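Local coordinates for protein putative oxidoreductase molybdopterin-binding subunit (Sulfolobus tokodaii, PDB 4ZOH) that binds pterin cytosine dinucleotide and is probably the molybdenum-bearing subunit of an oxidoreductase related to xanthine dehydrogenase and aldehyde oxidase, at residues 348-351 with 352-356; 365-368 with 369-372; 697-700 with 701-705. One frame throughout, in Å; residues are numbered along the deposited sequence.

Contact 1. Residues 348-351 with 352-356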
ATOM      1  N   ASN A 348      46.888  15.999 -24.225  1.00 28.72           N
ATOM      2  CA  ASN A 348      48.054  15.591 -23.456  1.00 30.51           C
ATOM      3  C   ASN A 348      49.027  14.808 -24.287  1.00 32.19           C
ATOM      4  O   ASN A 348      50.256  14.833 -24.041  1.00 32.44           O
ATOM      5  CB  ASN A 348      47.692  14.812 -22.191  1.00 26.44           C
ATOM      6  CG  ASN A 348      47.585  15.681 -20.976  1.00 25.62           C
ATOM      7  OD1 ASN A 348      47.079  16.839 -20.984  1.00 26.13           O
ATOM      8  ND2 ASN A 348      48.136  15.140 -19.905  1.00 27.90           N
ATOM      9  N   ILE A 349      48.495  14.109 -25.289  1.00 33.47           N
ATOM     10  CA  ILE A 349      49.346  13.252 -26.095  1.00 31.30           C
ATOM     11  C   ILE A 349      50.240  14.195 -26.891  1.00 29.32           C
ATOM     12  O   ILE A 349      51.401  13.932 -27.065  1.00 30.94           O
ATOM     13  CB  ILE A 349      48.530  12.282 -26.991  1.00 33.67           C
ATOM     14  CG1 ILE A 349      48.093  11.085 -26.169  1.00 27.80           C
ATOM     15  CG2 ILE A 349      49.329  11.876 -28.233  1.00 29.53           C
ATOM     16  CD1 ILE A 349      46.834  10.509 -26.729  1.00 30.74           C
ATOM     17  N   VAL A 350      49.673  15.299 -27.329  1.00 29.05           N
ATOM     18  CA  VAL A 350      50.377  16.261 -28.124  1.00 35.09           C
ATOM     19  C   VAL A 350      51.436  16.926 -27.215  1.00 39.83           C
ATOM     20  O   VAL A 350      52.620  16.857 -27.557  1.00 35.75           O
ATOM     21  CB  VAL A 350      49.410  17.295 -28.689  1.00 33.30           C
ATOM     22  CG1 VAL A 350      50.171  18.491 -29.237  1.00 34.58           C
ATOM     23  CG2 VAL A 350      48.557  16.670 -29.787  1.00 39.00           C
ATOM     24  N   ALA A 351      50.980  17.535 -26.088  1.00 37.38           N
ATOM     25  CA  ALA A 351      51.841  18.132 -25.022  1.00 37.38           C
ATOM     26  C   ALA A 351      53.043  17.250 -24.738  1.00 32.58           C
ATOM     27  O   ALA A 351      54.172  17.710 -24.870  1.00 40.14           O
ATOM     28  CB  ALA A 351      51.049  18.492 -23.741  1.00 29.97           C
ATOM     29  N   ASP A 352      52.809  15.975 -24.487  1.00 32.31           N
ATOM     30  CA  ASP A 352      53.852  15.010 -24.305  1.00 32.73           C
ATOM     31  C   ASP A 352      54.749  14.753 -25.504  1.00 43.61           C
ATOM     32  O   ASP A 352      55.936  14.401 -25.338  1.00 40.53           O
ATOM     33  CB  ASP A 352      53.256  13.678 -23.867  1.00 38.13           C
ATOM     34  CG  ASP A 352      52.886  13.658 -22.359  1.00 43.38           C
ATOM     35  OD1 ASP A 352      53.091  14.705 -21.690  1.00 39.22           O
ATOM     36  OD2 ASP A 352      52.433  12.595 -21.841  1.00 45.79           O
ATOM     37  N   GLU A 353      54.184  14.841 -26.714  1.00 45.07           N
ATOM     38  CA  GLU A 353      54.977  14.638 -27.923  1.00 43.93           C
ATOM     39  C   GLU A 353      55.824  15.900 -28.212  1.00 41.02           C
ATOM     40  O   GLU A 353      56.942  15.787 -28.585  1.00 37.83           O
ATOM     41  CB  GLU A 353      54.089  14.235 -29.106  1.00 46.47           C
ATOM     42  CG  GLU A 353      54.840  13.575 -30.245  1.00 52.57           C
ATOM     43  CD  GLU A 353      55.362  12.211 -29.885  1.00 59.20           C
ATOM     44  OE1 GLU A 353      54.839  11.649 -28.898  1.00 70.19           O
ATOM     45  OE2 GLU A 353      56.299  11.700 -30.571  1.00 64.53           O
ATOM     46  N   LEU A 354      55.296  17.094 -27.972  1.00 38.81           N
ATOM     47  CA  LEU A 354      56.029  18.298 -28.194  1.00 38.22           C
ATOM     48  C   LEU A 354      56.794  18.864 -26.976  1.00 41.16           C
ATOM     49  O   LEU A 354      57.211  20.021 -27.042  1.00 48.30           O
ATOM     50  CB  LEU A 354      55.073  19.369 -28.719  1.00 39.06           C
ATOM     51  CG  LEU A 354      54.146  19.024 -29.915  1.00 40.89           C
ATOM     52  CD1 LEU A 354      53.504  20.312 -30.336  1.00 37.30           C
ATOM     53  CD2 LEU A 354      54.887  18.364 -31.080  1.00 41.25           C
ATOM     54  N   GLY A 355      56.957  18.110 -25.880  1.00 41.85           N
ATOM     55  CA  GLY A 355      57.516  18.641 -24.597  1.00 35.59           C
ATOM     56  C   GLY A 355      56.894  19.955 -24.132  1.00 42.81           C
ATOM     57  O   GLY A 355      57.591  20.832 -23.623  1.00 44.02           O
ATOM     58  N   ILE A 356      55.593  20.146 -24.355  1.00 42.45           N
ATOM     59  CA  ILE A 356      54.917  21.323 -23.801  1.00 39.56           C
ATOM     60  C   ILE A 356      54.300  20.897 -22.448  1.00 43.55           C
ATOM     61  O   ILE A 356      53.924  19.715 -22.227  1.00 41.21           O
ATOM     62  CB  ILE A 356      53.851  21.955 -24.750  1.00 41.33           C
ATOM     63  CG1 ILE A 356      54.394  22.178 -26.188  1.00 53.15           C
ATOM     64  CG2 ILE A 356      53.280  23.284 -24.218  1.00 37.37           C
ATOM     65  CD1 ILE A 356      55.750  22.856 -26.285  1.00 52.91           C
TER
HETATM   66  O   HOH W   1      52.470  11.778 -26.817  1.00 44.38           O
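Val350 lies alongside Leu354 one helical turn later, the two side chains pointing the same way at the C-terminal end of helix 336-353, which closes in the manner of a Schellman motif. Their meeting is light: Val350 CG1 comes within 4.0 Å of Leu354 CD1. A first torsion that sets Val350 CG1 opposite its own backbone N (chi1 166°) leaves this branch beside the carbonyl carbon, on the side where Leu354 follows. The last regular turns are carried by Asp352 N, 2.8 Å from Asn348 O, and by Leu354 N, 2.7 Å from Val350 O. Between them, Glu353 N divides its hydrogen between Ile349 O at 2.9 Å and a weak, strongly bent bond to Val350 O. Gly355 then takes a left-handed backbone conformation (phi 48°), which turns the chain back so that Ile356 N reaches Ala351 O at 2.9 Å, the six-to-one bond characteristic of the motif. Asn348 OD1 accepts a bond from Arg362, and Asn348 ND2 gives one to Gln358, fastening this end to the chain that follows; Asp352 OD1 accepts one from Gln688. Ile361 packs on both Ala351 and Ile356, and within the turn the Ala351 CB methyl sits 3.5 Å from Ile356 O.

Contact 2. Residues 365-368 with 369-372; sequences NAID and TLPY
Asn365 ND2, gripped by the carbonyls of Ile361 and Gly270, anchors the start of the loop in which Ile367 packs over the ring of Tyr372 in a CH-pi contact. The loop joins helix 358-365 to the short strand 372-373, and Asn365 OD1 strengthens the anchor by accepting the N-H of Ile272. Farther along, backbone bonds tie Ile367 to Ile308 and Tyr372 to Tyr380, whereas none bridges the two halves of the loop, which meet through apolar surfaces instead. Ile367 CG1 stands 3.6 Å from the centroid of the Tyr372 ring, only 11° off its normal, so a methylene rests almost squarely on one face. From there the chain runs on toward the CD2-CE2 side of the ring, and Ile367 CD1 ends 3.5 Å from Tyr372 CD2. With CG1 beside the backbone N (chi1 -72°), CG2 is set anti to that N and meets the chain that follows: the side chains of Ile367 and Leu370 cross at about a right angle, with Ile367 CG2 3.7 Å from Leu370 CD2. The peptide bond between Leu370 and Pro371 is cis, in the chain between the leucine and Tyr372. One methyl thus faces both side chain and main chain, because Ile367 CG2 also lies 3.5 Å from Thr369 O.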
ATOM      1  N   ASN A 365      45.563  27.140 -26.203  1.00 39.97           N
ATOM      2  CA  ASN A 365      44.469  26.802 -27.121  1.00 32.86           C
ATOM      3  C   ASN A 365      43.085  27.193 -26.731  1.00 35.21           C
ATOM      4  O   ASN A 365      42.187  27.145 -27.550  1.00 34.38           O
ATOM      5  CB  ASN A 365      44.531  25.340 -27.440  1.00 33.66           C
ATOM      6  CG  ASN A 365      45.770  24.985 -28.241  1.00 30.30           C
ATOM      7  OD1 ASN A 365      45.846  25.290 -29.426  1.00 32.30           O
ATOM      8  ND2 ASN A 365      46.708  24.306 -27.625  1.00 31.22           N
ATOM      9  N   ALA A 366      42.915  27.608 -25.487  1.00 34.82           N
ATOM     10  CA  ALA A 366      41.634  27.969 -24.915  1.00 34.39           C
ATOM     11  C   ALA A 366      40.907  29.102 -25.643  1.00 40.31           C
ATOM     12  O   ALA A 366      41.495  30.164 -25.898  1.00 47.18           O
ATOM     13  CB  ALA A 366      41.850  28.382 -23.440  1.00 38.72           C
ATOM     14  N   ILE A 367      39.627  28.887 -25.958  1.00 37.51           N
ATOM     15  CA  ILE A 367      38.714  29.974 -26.267  1.00 41.90           C
ATOM     16  C   ILE A 367      38.942  31.183 -25.309  1.00 47.20           C
ATOM     17  O   ILE A 367      39.218  30.998 -24.109  1.00 43.93           O
ATOM     18  CB  ILE A 367      37.255  29.459 -26.185  1.00 41.25           C
ATOM     19  CG1 ILE A 367      36.995  28.547 -27.370  1.00 42.28           C
ATOM     20  CG2 ILE A 367      36.221  30.588 -26.245  1.00 44.07           C
ATOM     21  CD1 ILE A 367      35.969  27.473 -27.031  1.00 47.08           C
ATOM     22  N   ASP A 368      38.807  32.401 -25.835  1.00 52.64           N
ATOM     23  CA  ASP A 368      39.001  33.617 -25.025  1.00 66.19           C
ATOM     24  C   ASP A 368      37.703  33.951 -24.310  1.00 74.60           C
ATOM     25  O   ASP A 368      37.539  33.611 -23.122  1.00 89.04           O
ATOM     26  CB  ASP A 368      39.533  34.757 -25.890  1.00 58.82           C
ATOM     27  CG  ASP A 368      40.614  34.274 -26.865  1.00 62.10           C
ATOM     28  OD1 ASP A 368      40.426  34.417 -28.090  1.00 71.36           O
ATOM     29  OD2 ASP A 368      41.629  33.683 -26.429  1.00 57.94           O
ATOM     30  N   THR A 369      36.754  34.537 -25.038  1.00 67.66           N
ATOM     31  CA  THR A 369      35.454  34.841 -24.431  1.00 64.19           C
ATOM     32  C   THR A 369      34.243  34.055 -24.986  1.00 52.30           C
ATOM     33  O   THR A 369      34.244  33.504 -26.108  1.00 58.63           O
ATOM     34  CB  THR A 369      35.139  36.360 -24.431  1.00 64.92           C
ATOM     35  OG1 THR A 369      35.070  36.833 -25.783  1.00 60.75           O
ATOM     36  CG2 THR A 369      36.193  37.155 -23.598  1.00 69.94           C
ATOM     37  N   LEU A 370      33.227  34.005 -24.140  1.00 43.05           N
ATOM     38  CA  LEU A 370      31.972  33.353 -24.409  1.00 40.72           C
ATOM     39  C   LEU A 370      30.971  34.485 -24.596  1.00 39.02           C
ATOM     40  O   LEU A 370      31.145  35.507 -23.953  1.00 45.09           O
ATOM     41  CB  LEU A 370      31.632  32.379 -23.258  1.00 37.97           C
ATOM     42  CG  LEU A 370      32.608  31.216 -23.090  1.00 33.99           C
ATOM     43  CD1 LEU A 370      31.940  30.160 -22.240  1.00 39.41           C
ATOM     44  CD2 LEU A 370      32.986  30.535 -24.400  1.00 29.85           C
ATOM     45  N   PRO A 371      29.960  34.369 -25.472  1.00 36.10           N
ATOM     46  CA  PRO A 371      29.570  33.165 -26.236  1.00 34.85           C
ATOM     47  C   PRO A 371      30.557  32.784 -27.305  1.00 37.10           C
ATOM     48  O   PRO A 371      31.208  33.656 -27.843  1.00 41.73           O
ATOM     49  CB  PRO A 371      28.291  33.594 -26.947  1.00 32.84           C
ATOM     50  CG  PRO A 371      27.840  34.842 -26.302  1.00 41.20           C
ATOM     51  CD  PRO A 371      29.034  35.485 -25.652  1.00 35.37           C
ATOM     52  N   TYR A 372      30.630  31.502 -27.639  1.00 33.92           N
ATOM     53  CA  TYR A 372      31.438  31.018 -28.726  1.00 32.85           C
ATOM     54  C   TYR A 372      30.734  29.812 -29.324  1.00 37.54           C
ATOM     55  O   TYR A 372      30.231  28.954 -28.574  1.00 32.39           O
ATOM     56  CB  TYR A 372      32.736  30.525 -28.152  1.00 32.22           C
ATOM     57  CG  TYR A 372      33.817  30.123 -29.136  1.00 31.68           C
ATOM     58  CD1 TYR A 372      34.731  31.101 -29.660  1.00 31.23           C
ATOM     59  CD2 TYR A 372      33.969  28.780 -29.525  1.00 29.78           C
ATOM     60  CE1 TYR A 372      35.784  30.716 -30.520  1.00 32.79           C
ATOM     61  CE2 TYR A 372      34.996  28.384 -30.379  1.00 32.10           C
ATOM     62  CZ  TYR A 372      35.919  29.362 -30.852  1.00 35.78           C
ATOM     63  OH  TYR A 372      36.934  28.983 -31.660  1.00 36.64           O
TER

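Contact 3. Residues 697-700 with 701-705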
ATOM      1  N   MET A 697      41.094   1.961 -21.032  1.00 26.94           N
ATOM      2  CA  MET A 697      40.776   1.907 -19.606  1.00 25.82           C
ATOM      3  C   MET A 697      39.949   0.633 -19.291  1.00 26.85           C
ATOM      4  O   MET A 697      39.356   0.090 -20.194  1.00 28.97           O
ATOM      5  CB  MET A 697      39.941   3.109 -19.253  1.00 23.31           C
ATOM      6  CG  MET A 697      40.580   4.424 -19.509  1.00 23.23           C
ATOM      7  SD  MET A 697      39.558   5.849 -19.158  1.00 24.82           S
ATOM      8  CE  MET A 697      38.243   5.847 -20.451  1.00 25.16           C
ATOM      9  N   PRO A 698      39.822   0.193 -18.030  1.00 26.16           N
ATOM     10  CA  PRO A 698      40.544   0.737 -16.870  1.00 27.88           C
ATOM     11  C   PRO A 698      42.102   0.516 -17.048  1.00 31.93           C
ATOM     12  O   PRO A 698      42.535  -0.418 -17.755  1.00 27.74           O
ATOM     13  CB  PRO A 698      39.995  -0.152 -15.702  1.00 24.17           C
ATOM     14  CG  PRO A 698      39.877  -1.513 -16.357  1.00 23.08           C
ATOM     15  CD  PRO A 698      39.350  -1.193 -17.750  1.00 26.89           C
ATOM     16  N   VAL A 699      42.928   1.310 -16.373  1.00 30.77           N
ATOM     17  CA  VAL A 699      44.356   1.026 -16.371  1.00 31.31           C
ATOM     18  C   VAL A 699      44.557  -0.219 -15.525  1.00 31.74           C
ATOM     19  O   VAL A 699      44.265  -0.241 -14.339  1.00 33.25           O
ATOM     20  CB  VAL A 699      45.155   2.236 -15.834  1.00 35.17           C
ATOM     21  CG1 VAL A 699      46.573   2.187 -16.323  1.00 41.62           C
ATOM     22  CG2 VAL A 699      44.617   3.518 -16.408  1.00 38.41           C
ATOM     23  N   LYS A 700      45.037  -1.286 -16.108  1.00 31.85           N
ATOM     24  CA  LYS A 700      45.275  -2.468 -15.276  1.00 34.06           C
ATOM     25  C   LYS A 700      46.601  -2.390 -14.469  1.00 38.78           C
ATOM     26  O   LYS A 700      47.591  -1.815 -14.947  1.00 38.61           O
ATOM     27  CB  LYS A 700      45.315  -3.723 -16.150  1.00 36.65           C
ATOM     28  CG  LYS A 700      43.976  -4.149 -16.814  1.00 40.82           C
ATOM     29  CD  LYS A 700      44.272  -5.375 -17.704  1.00 45.76           C
ATOM     30  CE  LYS A 700      43.215  -6.464 -17.671  1.00 49.44           C
ATOM     31  NZ  LYS A 700      42.663  -6.564 -19.044  1.00 55.44           N
ATOM     32  N   PHE A 701      46.638  -3.011 -13.283  1.00 38.52           N
ATOM     33  CA  PHE A 701      47.868  -3.153 -12.488  1.00 37.06           C
ATOM     34  C   PHE A 701      49.072  -3.599 -13.362  1.00 37.54           C
ATOM     35  O   PHE A 701      50.126  -2.926 -13.363  1.00 31.93           O
ATOM     36  CB  PHE A 701      47.649  -4.145 -11.305  1.00 33.13           C
ATOM     37  CG  PHE A 701      46.748  -3.625 -10.204  1.00 33.99           C
ATOM     38  CD1 PHE A 701      46.070  -2.383 -10.318  1.00 35.86           C
ATOM     39  CD2 PHE A 701      46.547  -4.379  -9.051  1.00 37.03           C
ATOM     40  CE1 PHE A 701      45.231  -1.919  -9.314  1.00 39.33           C
ATOM     41  CE2 PHE A 701      45.710  -3.907  -8.018  1.00 37.82           C
ATOM     42  CZ  PHE A 701      45.060  -2.675  -8.153  1.00 38.39           C
ATOM     43  N   GLU A 702      48.900  -4.692 -14.118  1.00 36.83           N
ATOM     44  CA  GLU A 702      49.998  -5.262 -14.948  1.00 39.31           C
ATOM     45  C   GLU A 702      50.499  -4.353 -16.058  1.00 45.08           C
ATOM     46  O   GLU A 702      51.581  -4.573 -16.555  1.00 48.24           O
ATOM     47  CB  GLU A 702      49.620  -6.583 -15.563  1.00 43.32           C
ATOM     48  CG  GLU A 702      48.352  -6.568 -16.397  1.00 47.66           C
ATOM     49  CD  GLU A 702      47.738  -7.957 -16.525  1.00 58.40           C
ATOM     50  OE1 GLU A 702      47.495  -8.672 -15.506  1.00 57.64           O
ATOM     51  OE2 GLU A 702      47.481  -8.341 -17.680  1.00 74.32           O
ATOM     52  N   GLU A 703      49.708  -3.352 -16.439  1.00 40.18           N
ATOM     53  CA  GLU A 703      50.107  -2.383 -17.446  1.00 46.02           C
ATOM     54  C   GLU A 703      50.991  -1.296 -16.842  1.00 48.71           C
ATOM     55  O   GLU A 703      51.519  -0.476 -17.569  1.00 48.44           O
ATOM     56  CB  GLU A 703      48.865  -1.754 -18.110  1.00 44.17           C
ATOM     57  CG  GLU A 703      48.199  -2.618 -19.182  1.00 49.45           C
ATOM     58  CD  GLU A 703      46.721  -2.284 -19.468  1.00 63.78           C
ATOM     59  OE1 GLU A 703      46.145  -1.260 -18.974  1.00 61.14           O
ATOM     60  OE2 GLU A 703      46.106  -3.093 -20.203  1.00 66.03           O
ATOM     61  N   LEU A 704      51.111  -1.272 -15.511  1.00 45.71           N
ATOM     62  CA  LEU A 704      51.838  -0.225 -14.819  1.00 45.93           C
ATOM     63  C   LEU A 704      53.071  -0.749 -14.016  1.00 47.46           C
ATOM     64  O   LEU A 704      53.510  -0.138 -13.059  1.00 52.73           O
ATOM     65  CB  LEU A 704      50.877   0.534 -13.902  1.00 46.79           C
ATOM     66  CG  LEU A 704      49.662   1.239 -14.470  1.00 50.48           C
ATOM     67  CD1 LEU A 704      49.026   2.116 -13.406  1.00 43.46           C
ATOM     68  CD2 LEU A 704      50.051   2.081 -15.667  1.00 51.66           C
ATOM     69  N   VAL A 705      53.628  -1.884 -14.406  1.00 47.76           N
ATOM     70  CA  VAL A 705      54.674  -2.480 -13.622  1.00 49.34           C
ATOM     71  C   VAL A 705      55.919  -2.644 -14.492  1.00 48.92           C
ATOM     72  O   VAL A 705      55.818  -3.176 -15.579  1.00 48.71           O
ATOM     73  CB  VAL A 705      54.108  -3.749 -12.928  1.00 48.76           C
ATOM     74  CG1 VAL A 705      55.011  -4.976 -13.002  1.00 53.55           C
ATOM     75  CG2 VAL A 705      53.746  -3.406 -11.497  1.00 45.78           C
TER
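A short 3-10 turn, residues 701-703, lies just before the end of the modelled chain, and Lys700 stands in the N-cap position, where Glu703 folds back to meet it. Glu703 OE1 accepts the backbone hydrogen of Lys700 N at 3.1 Å in a nearly straight bond (166° at the hydrogen), although the donor comes from above the carboxylate plane. The Glu703 side chain leaves with CG beside its own backbone N (chi1 -79°) and then runs extended, which carries the carboxylate back past the start of the turn. In return, Glu703 N donates to Lys700 O at 3.0 Å, so the same two residues are joined twice. Leu704 N continues the 3-10 pattern with a bond to Phe701 O. The Lys700 and Glu703 side chains cross at a slant, Lys700 CD lying 3.8 Å from Glu703 OE2, while the ammonium group stays 5.0 Å from that oxygen, measured from Lys700 NZ. With an alanine in place of Glu703, the Lys700 N-H would probably lose its side-chain acceptor and the start of the turn would be less firmly fixed. On another side, Val699 CG1 meets Leu704 CD2 at 3.5 Å, the side chains crossing at about a right angle; Ile683 and Val686 of helix 673-688 back this pair. Glu702 OE1 accepts a backbone bond from the chain of another protein; an aromatic side chain of that chain packs on Phe701, and one on Glu702. Apolar contact between the residues flanking the turn, around a glutamate bound to the Lys700 N-H, resembles a hydrophobic staple with the glutamate half of a capping box, as at helix N-termini.

Overall arrangement
All three contacts are local and sit toward the periphery of the chain. Contacts 1 and 3 are partly buried and share neighbours, since both lean on helix 673-688 and strand 149-161; their centres are 22 Å apart. Contact 2, the more superficial, is equally far from contact 1 and is tied to it by helix 358-365, which packs on contact 1 and runs into contact 2. Their chemistry follows their place: contact 1 ends a helix with backbone bonds, contact 3 begins a 3-10 turn with a side-chain carboxylate, and contact 2, in an irregular loop, relies on aliphatic and aromatic packing. Contact 3 alone touches another protein chain.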